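Microtubule-associated protein 1A/1B, light chain 3, putative (Trypanosoma brucei, PDB 3H9D) is a ubiquitin-like protein of the ATG8 family that probably acts in autophagy through covalent attachment to a membrane lipid. Local coordinates at residues A[45-49]-A[50-54]; A[58-61]-A[62-66]; A[81-85]-A[86-90]. One frame throughout, in Å; residues are numbered along the deposited sequence.

Interaction 1. Residues A[45-49]-A[50-54]; sequences GELDR and CKFLV
With CG set beside its own backbone N (chi1 -60°) and the rest of the chain extended, Leu47 sends CD1 forward along the chain, while Phe52 turns its ring back by a similar first torsion (chi1 -71°). The two meet across the intervening bend: Leu47 CD1 lies 3.6 Å from Phe52 CE1 and 3.7 Å from Phe52 CZ. The methyl comes in at the edge of the ring, close to its plane, and the two side chains cross at about a right angle. This is a purely apolar contact, and a branched leucine suits it because one methyl can meet the ring; the leucine side chain also packs on Leu67, Arg70 and Val71 of helix 60-71. The ring of Phe52 makes an edge-to-face contact with Phe63 of that same helix.

The chain between them is a loop that leads into strand 51-55, an edge strand of the ubiquitin-like sheet, which pairs antiparallel with strand 31-38. Backbone bonds from Cys50 to Cys36 and from Phe52 to Ile34 start this pairing. Leu47 and Phe52 thus face the helix that packs on the sheet, as expected of large apolar residues in the core of this fold.

Asp48 and Arg49 occupy the exposed outside of the bend, where charged groups can remain in solvent, and the side chain of Arg49 comes within about 4 Å of a bound calcium ion. Arg49 O lies 4.3 Å from Phe52 CE1, oblique to the ring. Cys50 is buried, its small side chain fitting against Ile35 and Tyr8. Lys51, at the start of the strand, directs its long chain away from the loop, and its NZ forms a salt bridge with Asp20.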
ATOM      1  N   GLY A  45      15.014  14.995  -4.285  1.00 35.08           N
ATOM      2  CA  GLY A  45      13.761  15.134  -5.036  1.00 34.03           C
ATOM      3  C   GLY A  45      13.177  13.815  -5.499  1.00 32.20           C
ATOM      4  O   GLY A  45      13.915  12.884  -5.835  1.00 33.30           O
ATOM      5  N   GLU A  46      11.849  13.750  -5.513  1.00 30.66           N
ATOM      6  CA  GLU A  46      11.094  12.570  -5.944  1.00 28.78           C
ATOM      7  C   GLU A  46      11.077  12.518  -7.475  1.00 27.83           C
ATOM      8  O   GLU A  46      11.137  13.549  -8.129  1.00 28.85           O
ATOM      9  CB  GLU A  46       9.666  12.627  -5.354  1.00 27.59           C
ATOM     10  CG  GLU A  46       8.783  11.370  -5.496  1.00 28.52           C
ATOM     11  CD  GLU A  46       9.202  10.172  -4.616  1.00 29.36           C
ATOM     12  OE1 GLU A  46       8.506   9.892  -3.609  1.00 29.50           O
ATOM     13  OE2 GLU A  46      10.208   9.497  -4.940  1.00 24.89           O
ATOM     14  N   LEU A  47      11.034  11.319  -8.048  1.00 28.09           N
ATOM     15  CA  LEU A  47      10.957  11.174  -9.503  1.00 27.25           C
ATOM     16  C   LEU A  47       9.501  11.075  -9.942  1.00 27.46           C
ATOM     17  O   LEU A  47       8.725  10.320  -9.358  1.00 27.41           O
ATOM     18  CB  LEU A  47      11.734   9.935  -9.983  1.00 26.00           C
ATOM     19  CG  LEU A  47      13.241   9.779  -9.722  1.00 23.13           C
ATOM     20  CD1 LEU A  47      13.674   8.398 -10.133  1.00 19.84           C
ATOM     21  CD2 LEU A  47      14.083  10.850 -10.427  1.00 21.16           C
ATOM     22  N   ASP A  48       9.131  11.846 -10.960  1.00 28.06           N
ATOM     23  CA  ASP A  48       7.812  11.728 -11.597  1.00 28.83           C
ATOM     24  C   ASP A  48       7.540  10.339 -12.120  1.00 30.62           C
ATOM     25  O   ASP A  48       6.427   9.814 -11.995  1.00 31.86           O
ATOM     26  CB  ASP A  48       7.729  12.662 -12.780  1.00 27.99           C
ATOM     27  CG  ASP A  48       7.548  14.071 -12.375  1.00 27.66           C
ATOM     28  OD1 ASP A  48       7.185  14.301 -11.196  1.00 27.63           O
ATOM     29  OD2 ASP A  48       7.762  14.939 -13.243  1.00 27.74           O
ATOM     30  N   ARG A  49       8.584   9.774 -12.721  1.00 31.84           N
ATOM     31  CA  ARG A  49       8.549   8.513 -13.413  1.00 32.44           C
ATOM     32  C   ARG A  49       9.544   7.614 -12.705  1.00 32.08           C
ATOM     33  O   ARG A  49      10.739   7.604 -13.005  1.00 32.33           O
ATOM     34  CB  ARG A  49       8.953   8.739 -14.870  1.00 32.70           C
ATOM     35  CG  ARG A  49       8.220   9.904 -15.520  1.00 34.13           C
ATOM     36  CD  ARG A  49       9.205  10.854 -16.156  1.00 36.16           C
ATOM     37  NE  ARG A  49       9.572  10.421 -17.492  1.00 35.99           N
ATOM     38  CZ  ARG A  49      10.780  10.554 -18.032  1.00 37.60           C
ATOM     39  NH1 ARG A  49      11.781  11.095 -17.344  1.00 38.70           N
ATOM     40  NH2 ARG A  49      10.987  10.124 -19.268  1.00 36.41           N
ATOM     41  N   CYS A  50       9.026   6.865 -11.747  1.00 32.30           N
ATOM     42  CA  CYS A  50       9.843   6.118 -10.815  1.00 31.80           C
ATOM     43  C   CYS A  50      10.063   4.679 -11.270  1.00 30.43           C
ATOM     44  O   CYS A  50      10.598   3.873 -10.533  1.00 31.06           O
ATOM     45  CB  CYS A  50       9.162   6.133  -9.451  1.00 32.27           C
ATOM     46  SG  CYS A  50       7.644   5.173  -9.428  1.00 36.09           S
ATOM     47  N   LYS A  51       9.639   4.361 -12.486  1.00 29.69           N
ATOM     48  CA  LYS A  51       9.760   3.014 -13.014  1.00 28.62           C
ATOM     49  C   LYS A  51      10.955   2.913 -13.965  1.00 28.73           C
ATOM     50  O   LYS A  51      11.085   3.686 -14.918  1.00 28.07           O
ATOM     51  CB  LYS A  51       8.473   2.613 -13.721  1.00 28.14           C
ATOM     52  CG  LYS A  51       8.196   1.120 -13.770  1.00 29.73           C
ATOM     53  CD  LYS A  51       6.931   0.821 -14.560  1.00 28.84           C
ATOM     54  CE  LYS A  51       5.839   1.830 -14.269  1.00 30.59           C
ATOM     55  NZ  LYS A  51       4.782   1.803 -15.321  1.00 34.16           N
ATOM     56  N   PHE A  52      11.832   1.960 -13.681  1.00 29.10           N
ATOM     57  CA  PHE A  52      13.016   1.732 -14.498  1.00 28.70           C
ATOM     58  C   PHE A  52      12.995   0.349 -15.078  1.00 29.21           C
ATOM     59  O   PHE A  52      12.674  -0.615 -14.400  1.00 28.85           O
ATOM     60  CB  PHE A  52      14.295   1.953 -13.695  1.00 27.81           C
ATOM     61  CG  PHE A  52      14.545   3.387 -13.367  1.00 26.42           C
ATOM     62  CD1 PHE A  52      13.968   3.964 -12.228  1.00 24.27           C
ATOM     63  CD2 PHE A  52      15.327   4.175 -14.211  1.00 20.17           C
ATOM     64  CE1 PHE A  52      14.173   5.303 -11.926  1.00 24.16           C
ATOM     65  CE2 PHE A  52      15.550   5.519 -13.921  1.00 22.29           C
ATOM     66  CZ  PHE A  52      14.972   6.090 -12.777  1.00 27.65           C
ATOM     67  N   LEU A  53      13.311   0.275 -16.361  1.00 31.06           N
ATOM     68  CA  LEU A  53      13.483  -0.984 -17.046  1.00 30.54           C
ATOM     69  C   LEU A  53      14.991  -1.104 -17.187  1.00 30.35           C
ATOM     70  O   LEU A  53      15.589  -0.515 -18.082  1.00 30.41           O
ATOM     71  CB  LEU A  53      12.764  -0.937 -18.397  1.00 30.97           C
ATOM     72  CG  LEU A  53      11.232  -1.119 -18.430  1.00 33.36           C
ATOM     73  CD1 LEU A  53      10.432  -0.242 -17.439  1.00 28.78           C
ATOM     74  CD2 LEU A  53      10.727  -0.906 -19.833  1.00 31.29           C
ATOM     75  N   VAL A  54      15.591  -1.851 -16.262  1.00 30.04           N
ATOM     76  CA  VAL A  54      17.033  -1.828 -16.009  1.00 28.82           C
ATOM     77  C   VAL A  54      17.718  -3.022 -16.674  1.00 29.38           C
ATOM     78  O   VAL A  54      17.332  -4.170 -16.422  1.00 28.78           O
ATOM     79  CB  VAL A  54      17.331  -1.820 -14.461  1.00 28.43           C
ATOM     80  CG1 VAL A  54      18.838  -1.873 -14.160  1.00 25.82           C
ATOM     81  CG2 VAL A  54      16.694  -0.610 -13.794  1.00 25.06           C
TER

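Interaction 2. Residues A[58-61]-A[62-66]; sequences LTVG and QFVSV
Gln62 reaches back to the N-cap with its amide, and a single oxygen, OE1, accepts two bonds from Thr59. The backbone N of Thr59 lies 2.9 Å from Gln62 OE1, nearly straight at the hydrogen (166°), with the donor tilted from the amide's carbonyl plane; Thr59 OG1 gives the second, 3.0 Å from Gln62 OE1. The glutamine reaches this far because its CG is anti to the carbonyl carbon (chi1 -75°) and the chain is extended beyond it.

Thr59 OG1 in turn accepts from Gln62 N at 3.3 Å. This bond and the one from Thr59 N to Gln62 OE1 make a capping box, with Thr59 as the N-cap of helix 60-71, the helix that packs across the ubiquitin-like sheet. Threonine suits the place because its hydroxyl can accept from a first-turn N-H while donating to the glutamine.

Below the cap the regular helical bonds begin: Phe63 N to Thr59 O, 3.1 Å, then Val64 N to Val60 O and Ser65 N to Gly61 O. Leu58 crosses Gln62 at a slant, its CG 3.7 Å from Gln62 CB, while CD2 comes near Phe63 CB and Val66 CG2; the leucine shields the aliphatic base of the glutamine. On the buried side, Val60 CG1 approaches Val64 CG2 at 4.2 Å, and both valines pack on Val81 of strand 80-83.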
ATOM      1  N   LEU A  58      23.555  -4.887 -15.195  1.00 38.35           N
ATOM      2  CA  LEU A  58      24.039  -3.794 -14.373  1.00 36.76           C
ATOM      3  C   LEU A  58      24.356  -4.227 -12.948  1.00 36.49           C
ATOM      4  O   LEU A  58      23.700  -5.107 -12.385  1.00 35.76           O
ATOM      5  CB  LEU A  58      23.037  -2.635 -14.376  1.00 37.10           C
ATOM      6  CG  LEU A  58      23.312  -1.465 -15.327  1.00 34.64           C
ATOM      7  CD1 LEU A  58      23.624  -1.906 -16.749  1.00 34.31           C
ATOM      8  CD2 LEU A  58      22.174  -0.464 -15.315  1.00 34.09           C
ATOM      9  N   THR A  59      25.397  -3.621 -12.385  1.00 35.65           N
ATOM     10  CA  THR A  59      25.655  -3.721 -10.956  1.00 34.07           C
ATOM     11  C   THR A  59      24.817  -2.649 -10.267  1.00 32.54           C
ATOM     12  O   THR A  59      24.289  -1.743 -10.926  1.00 31.20           O
ATOM     13  CB  THR A  59      27.148  -3.503 -10.608  1.00 33.96           C
ATOM     14  OG1 THR A  59      27.595  -2.247 -11.137  1.00 35.63           O
ATOM     15  CG2 THR A  59      28.009  -4.633 -11.160  1.00 35.23           C
ATOM     16  N   VAL A  60      24.694  -2.748  -8.948  1.00 31.65           N
ATOM     17  CA  VAL A  60      24.065  -1.685  -8.174  1.00 30.32           C
ATOM     18  C   VAL A  60      24.741  -0.354  -8.500  1.00 30.40           C
ATOM     19  O   VAL A  60      24.064   0.620  -8.804  1.00 30.50           O
ATOM     20  CB  VAL A  60      24.065  -1.994  -6.645  1.00 30.72           C
ATOM     21  CG1 VAL A  60      23.726  -0.742  -5.813  1.00 26.94           C
ATOM     22  CG2 VAL A  60      23.101  -3.136  -6.335  1.00 28.12           C
ATOM     23  N   GLY A  61      26.074  -0.336  -8.484  1.00 30.84           N
ATOM     24  CA  GLY A  61      26.847   0.872  -8.777  1.00 31.32           C
ATOM     25  C   GLY A  61      26.542   1.542 -10.109  1.00 31.45           C
ATOM     26  O   GLY A  61      26.537   2.772 -10.205  1.00 30.80           O
ATOM     27  N   GLN A  62      26.298   0.735 -11.139  1.00 31.40           N
ATOM     28  CA  GLN A  62      25.921   1.261 -12.451  1.00 31.49           C
ATOM     29  C   GLN A  62      24.503   1.831 -12.483  1.00 31.00           C
ATOM     30  O   GLN A  62      24.291   2.905 -13.049  1.00 30.91           O
ATOM     31  CB  GLN A  62      26.075   0.189 -13.528  1.00 32.75           C
ATOM     32  CG  GLN A  62      27.508  -0.088 -13.935  1.00 34.89           C
ATOM     33  CD  GLN A  62      27.639  -1.391 -14.690  1.00 40.58           C
ATOM     34  OE1 GLN A  62      27.433  -2.466 -14.129  1.00 43.39           O
ATOM     35  NE2 GLN A  62      27.985  -1.303 -15.969  1.00 44.03           N
ATOM     36  N   PHE A  63      23.536   1.116 -11.900  1.00 31.29           N
ATOM     37  CA  PHE A  63      22.160   1.645 -11.803  1.00 31.42           C
ATOM     38  C   PHE A  63      22.137   2.986 -11.065  1.00 30.99           C
ATOM     39  O   PHE A  63      21.422   3.901 -11.459  1.00 31.82           O
ATOM     40  CB  PHE A  63      21.178   0.651 -11.161  1.00 30.83           C
ATOM     41  CG  PHE A  63      19.819   1.260 -10.851  1.00 34.39           C
ATOM     42  CD1 PHE A  63      18.977   1.697 -11.886  1.00 32.73           C
ATOM     43  CD2 PHE A  63      19.392   1.422  -9.525  1.00 34.01           C
ATOM     44  CE1 PHE A  63      17.730   2.283 -11.610  1.00 34.25           C
ATOM     45  CE2 PHE A  63      18.139   2.003  -9.235  1.00 33.86           C
ATOM     46  CZ  PHE A  63      17.308   2.438 -10.283  1.00 32.41           C
ATOM     47  N   VAL A  64      22.949   3.096 -10.018  1.00 29.61           N
ATOM     48  CA  VAL A  64      23.107   4.333  -9.262  1.00 29.07           C
ATOM     49  C   VAL A  64      23.569   5.486 -10.141  1.00 30.05           C
ATOM     50  O   VAL A  64      23.016   6.587 -10.063  1.00 29.93           O
ATOM     51  CB  VAL A  64      24.065   4.126  -8.052  1.00 29.19           C
ATOM     52  CG1 VAL A  64      24.491   5.463  -7.428  1.00 26.98           C
ATOM     53  CG2 VAL A  64      23.396   3.230  -7.025  1.00 25.89           C
ATOM     54  N   SER A  65      24.579   5.232 -10.976  1.00 31.70           N
ATOM     55  CA  SER A  65      25.037   6.218 -11.957  1.00 32.74           C
ATOM     56  C   SER A  65      23.908   6.674 -12.891  1.00 32.13           C
ATOM     57  O   SER A  65      23.796   7.866 -13.186  1.00 31.04           O
ATOM     58  CB  SER A  65      26.227   5.674 -12.762  1.00 33.67           C
ATOM     59  OG  SER A  65      27.450   5.826 -12.049  1.00 37.57           O
ATOM     60  N   VAL A  66      23.085   5.718 -13.339  1.00 31.68           N
ATOM     61  CA  VAL A  66      21.901   5.986 -14.178  1.00 33.35           C
ATOM     62  C   VAL A  66      20.831   6.792 -13.429  1.00 33.39           C
ATOM     63  O   VAL A  66      20.278   7.757 -13.963  1.00 33.74           O
ATOM     64  CB  VAL A  66      21.258   4.668 -14.705  1.00 33.98           C
ATOM     65  CG1 VAL A  66      19.953   4.945 -15.441  1.00 34.20           C
ATOM     66  CG2 VAL A  66      22.228   3.909 -15.605  1.00 33.67           C
TER

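Interaction 3. Residues A[81-85]-A[86-90]; sequences VYTND and TVLPS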
ATOM      1  N   VAL A  81      21.318   3.575  -2.359  1.00 24.81           N
ATOM      2  CA  VAL A  81      20.074   2.867  -2.675  1.00 25.76           C
ATOM      3  C   VAL A  81      19.794   1.725  -1.708  1.00 26.39           C
ATOM      4  O   VAL A  81      20.705   1.155  -1.125  1.00 26.27           O
ATOM      5  CB  VAL A  81      19.973   2.395  -4.163  1.00 26.78           C
ATOM      6  CG1 VAL A  81      19.858   3.602  -5.103  1.00 26.01           C
ATOM      7  CG2 VAL A  81      21.143   1.475  -4.549  1.00 25.76           C
ATOM      8  N   TYR A  82      18.513   1.417  -1.537  1.00 28.07           N
ATOM      9  CA  TYR A  82      18.054   0.531  -0.480  1.00 28.41           C
ATOM     10  C   TYR A  82      17.031  -0.444  -1.047  1.00 30.39           C
ATOM     11  O   TYR A  82      16.227  -0.069  -1.898  1.00 30.49           O
ATOM     12  CB  TYR A  82      17.426   1.358   0.662  1.00 26.51           C
ATOM     13  CG  TYR A  82      18.319   2.460   1.215  1.00 23.71           C
ATOM     14  CD1 TYR A  82      19.086   2.252   2.359  1.00 23.38           C
ATOM     15  CD2 TYR A  82      18.397   3.710   0.595  1.00 22.43           C
ATOM     16  CE1 TYR A  82      19.910   3.260   2.873  1.00 20.16           C
ATOM     17  CE2 TYR A  82      19.222   4.724   1.099  1.00 17.60           C
ATOM     18  CZ  TYR A  82      19.972   4.488   2.236  1.00 19.87           C
ATOM     19  OH  TYR A  82      20.792   5.473   2.741  1.00 19.72           O
ATOM     20  N   THR A  83      17.106  -1.700  -0.619  1.00 32.58           N
ATOM     21  CA  THR A  83      15.994  -2.633  -0.752  1.00 35.82           C
ATOM     22  C   THR A  83      15.811  -3.257   0.621  1.00 37.48           C
ATOM     23  O   THR A  83      16.783  -3.401   1.362  1.00 37.48           O
ATOM     24  CB  THR A  83      16.212  -3.784  -1.778  1.00 36.04           C
ATOM     25  OG1 THR A  83      17.153  -3.414  -2.794  1.00 38.73           O
ATOM     26  CG2 THR A  83      14.892  -4.132  -2.432  1.00 36.83           C
ATOM     27  N   ASN A  84      14.572  -3.617   0.954  1.00 39.18           N
ATOM     28  CA  ASN A  84      14.250  -4.212   2.254  1.00 41.21           C
ATOM     29  C   ASN A  84      14.923  -3.470   3.416  1.00 41.80           C
ATOM     30  O   ASN A  84      15.492  -4.092   4.315  1.00 43.29           O
ATOM     31  CB  ASN A  84      14.609  -5.707   2.266  1.00 41.18           C
ATOM     32  CG  ASN A  84      13.968  -6.458   3.422  1.00 44.31           C
ATOM     33  OD1 ASN A  84      12.833  -6.168   3.818  1.00 46.87           O
ATOM     34  ND2 ASN A  84      14.697  -7.429   3.973  1.00 45.80           N
ATOM     35  N   ASP A  85      14.874  -2.138   3.361  1.00 42.03           N
ATOM     36  CA  ASP A  85      15.376  -1.243   4.424  1.00 41.60           C
ATOM     37  C   ASP A  85      16.883  -1.351   4.706  1.00 39.92           C
ATOM     38  O   ASP A  85      17.370  -0.869   5.733  1.00 39.00           O
ATOM     39  CB  ASP A  85      14.561  -1.422   5.718  1.00 42.52           C
ATOM     40  CG  ASP A  85      14.149  -0.101   6.332  1.00 45.08           C
ATOM     41  OD1 ASP A  85      13.371   0.636   5.687  1.00 49.33           O
ATOM     42  OD2 ASP A  85      14.588   0.199   7.462  1.00 47.79           O
ATOM     43  N   THR A  86      17.617  -1.974   3.789  1.00 39.42           N
ATOM     44  CA  THR A  86      19.071  -2.075   3.915  1.00 39.04           C
ATOM     45  C   THR A  86      19.780  -1.485   2.693  1.00 38.27           C
ATOM     46  O   THR A  86      19.442  -1.817   1.547  1.00 37.64           O
ATOM     47  CB  THR A  86      19.567  -3.539   4.174  1.00 39.80           C
ATOM     48  OG1 THR A  86      20.061  -4.115   2.960  1.00 41.74           O
ATOM     49  CG2 THR A  86      18.462  -4.431   4.751  1.00 38.58           C
ATOM     50  N   VAL A  87      20.762  -0.617   2.956  1.00 36.96           N
ATOM     51  CA  VAL A  87      21.601  -0.014   1.918  1.00 35.12           C
ATOM     52  C   VAL A  87      22.241  -1.110   1.071  1.00 34.88           C
ATOM     53  O   VAL A  87      22.515  -2.211   1.565  1.00 34.33           O
ATOM     54  CB  VAL A  87      22.672   0.978   2.519  1.00 35.34           C
ATOM     55  CG1 VAL A  87      23.798   0.236   3.274  1.00 35.22           C
ATOM     56  CG2 VAL A  87      23.250   1.891   1.444  1.00 30.56           C
ATOM     57  N   LEU A  88      22.448  -0.812  -0.207  1.00 34.13           N
ATOM     58  CA  LEU A  88      23.011  -1.779  -1.142  1.00 34.71           C
ATOM     59  C   LEU A  88      24.476  -1.499  -1.455  1.00 35.25           C
ATOM     60  O   LEU A  88      24.862  -0.338  -1.638  1.00 35.39           O
ATOM     61  CB  LEU A  88      22.208  -1.813  -2.441  1.00 33.63           C
ATOM     62  CG  LEU A  88      20.860  -2.519  -2.446  1.00 32.43           C
ATOM     63  CD1 LEU A  88      20.243  -2.393  -3.830  1.00 32.11           C
ATOM     64  CD2 LEU A  88      21.022  -3.970  -2.064  1.00 27.46           C
ATOM     65  N   PRO A  89      25.298  -2.566  -1.519  1.00 36.05           N
ATOM     66  CA  PRO A  89      26.670  -2.374  -1.972  1.00 36.79           C
ATOM     67  C   PRO A  89      26.700  -2.258  -3.495  1.00 36.92           C
ATOM     68  O   PRO A  89      26.128  -3.095  -4.195  1.00 36.86           O
ATOM     69  CB  PRO A  89      27.386  -3.643  -1.493  1.00 36.20           C
ATOM     70  CG  PRO A  89      26.324  -4.679  -1.395  1.00 36.38           C
ATOM     71  CD  PRO A  89      25.009  -3.975  -1.179  1.00 36.54           C
ATOM     72  N   SER A  90      27.354  -1.213  -3.989  1.00 37.28           N
ATOM     73  CA  SER A  90      27.495  -0.981  -5.426  1.00 38.43           C
ATOM     74  C   SER A  90      28.096  -2.162  -6.209  1.00 39.47           C
ATOM     75  O   SER A  90      27.948  -2.244  -7.432  1.00 40.00           O
ATOM     76  CB  SER A  90      28.288   0.302  -5.675  1.00 38.75           C
ATOM     77  OG  SER A  90      29.422   0.369  -4.840  1.00 37.94           O
TER
HETATM   78  O   HOH W   1      23.991   2.428  -2.402  1.00 16.98           O
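Tyr82 and Val87 sit opposite each other as a non-hydrogen-bonded antiparallel pair, and their side chains project from the same face. The phenol ring slants across the valine: Tyr82 CE1 lies 3.6 Å from Val87 CB, while Tyr82 CD1 comes within 3.4 Å of Val87 N, an oblique approach to the backbone. A first torsion of -54° turns the tyrosine's CG away from its carbonyl carbon and carries the ring over the neighbouring strand. A long aromatic side chain suits this partly exposed site, since one flank can pack on the valine while the hydroxyl extends beyond it.

Thr83 and Thr86 project to the other face, where Leu88 packs against Val81 and Thr83. Leu88 points toward the first strand, its chain extended beyond CG, and places CD1 4.0 Å from Val81 CG2 and 3.4 Å from Thr83 OG1. That hydroxyl is buried against the leucine methyl and has no polar partner in the model, so its burial probably carries a polar cost. Helices complete this side: Leu88 touches Val60 of helix 60-71, and Thr83 and Leu88 both touch Ile97 of helix 94-101.

Backbone bonds fix the register. Thr83 and Thr86 form the hydrogen-bonded pair, with Thr86 N 2.9 Å from Thr83 O and Thr83 N bonded back to Thr86 O. Leu88 N adds a bond of 2.8 Å to Val81 O. A water bridges Val81 N and Leu88 O, accepting from the first and donating to the second.

Asn84 and Asp85 occupy the two corners with positive phi, 45° and 62°, values that asparagine and aspartate tolerate better than most residues. They make the type I' turn of a beta hairpin with a two-residue loop, whose second strand is an edge of the ubiquitin-like sheet.

From the N terminus the three contacts follow in series, each a local closure within one continuous piece of chain, and none nests within or crosses another. Interaction 1 rounds the loop leading into strand 51-55, interaction 2 starts helix 60-71 a few residues later, and interaction 3 turns the hairpin of strands 80-83 and 86-87. Interactions 1 and 3 reach opposite edges of the same sheet, their centres about 17 Å apart, and do not touch. Interaction 2 meets both: Phe63 packs on Phe52 and Val54, while Val60 packs on Val81 and Gly61 N probably bonds to Ser90 O. The helix start thus ties strand 51-55 to the hairpin end of the sheet.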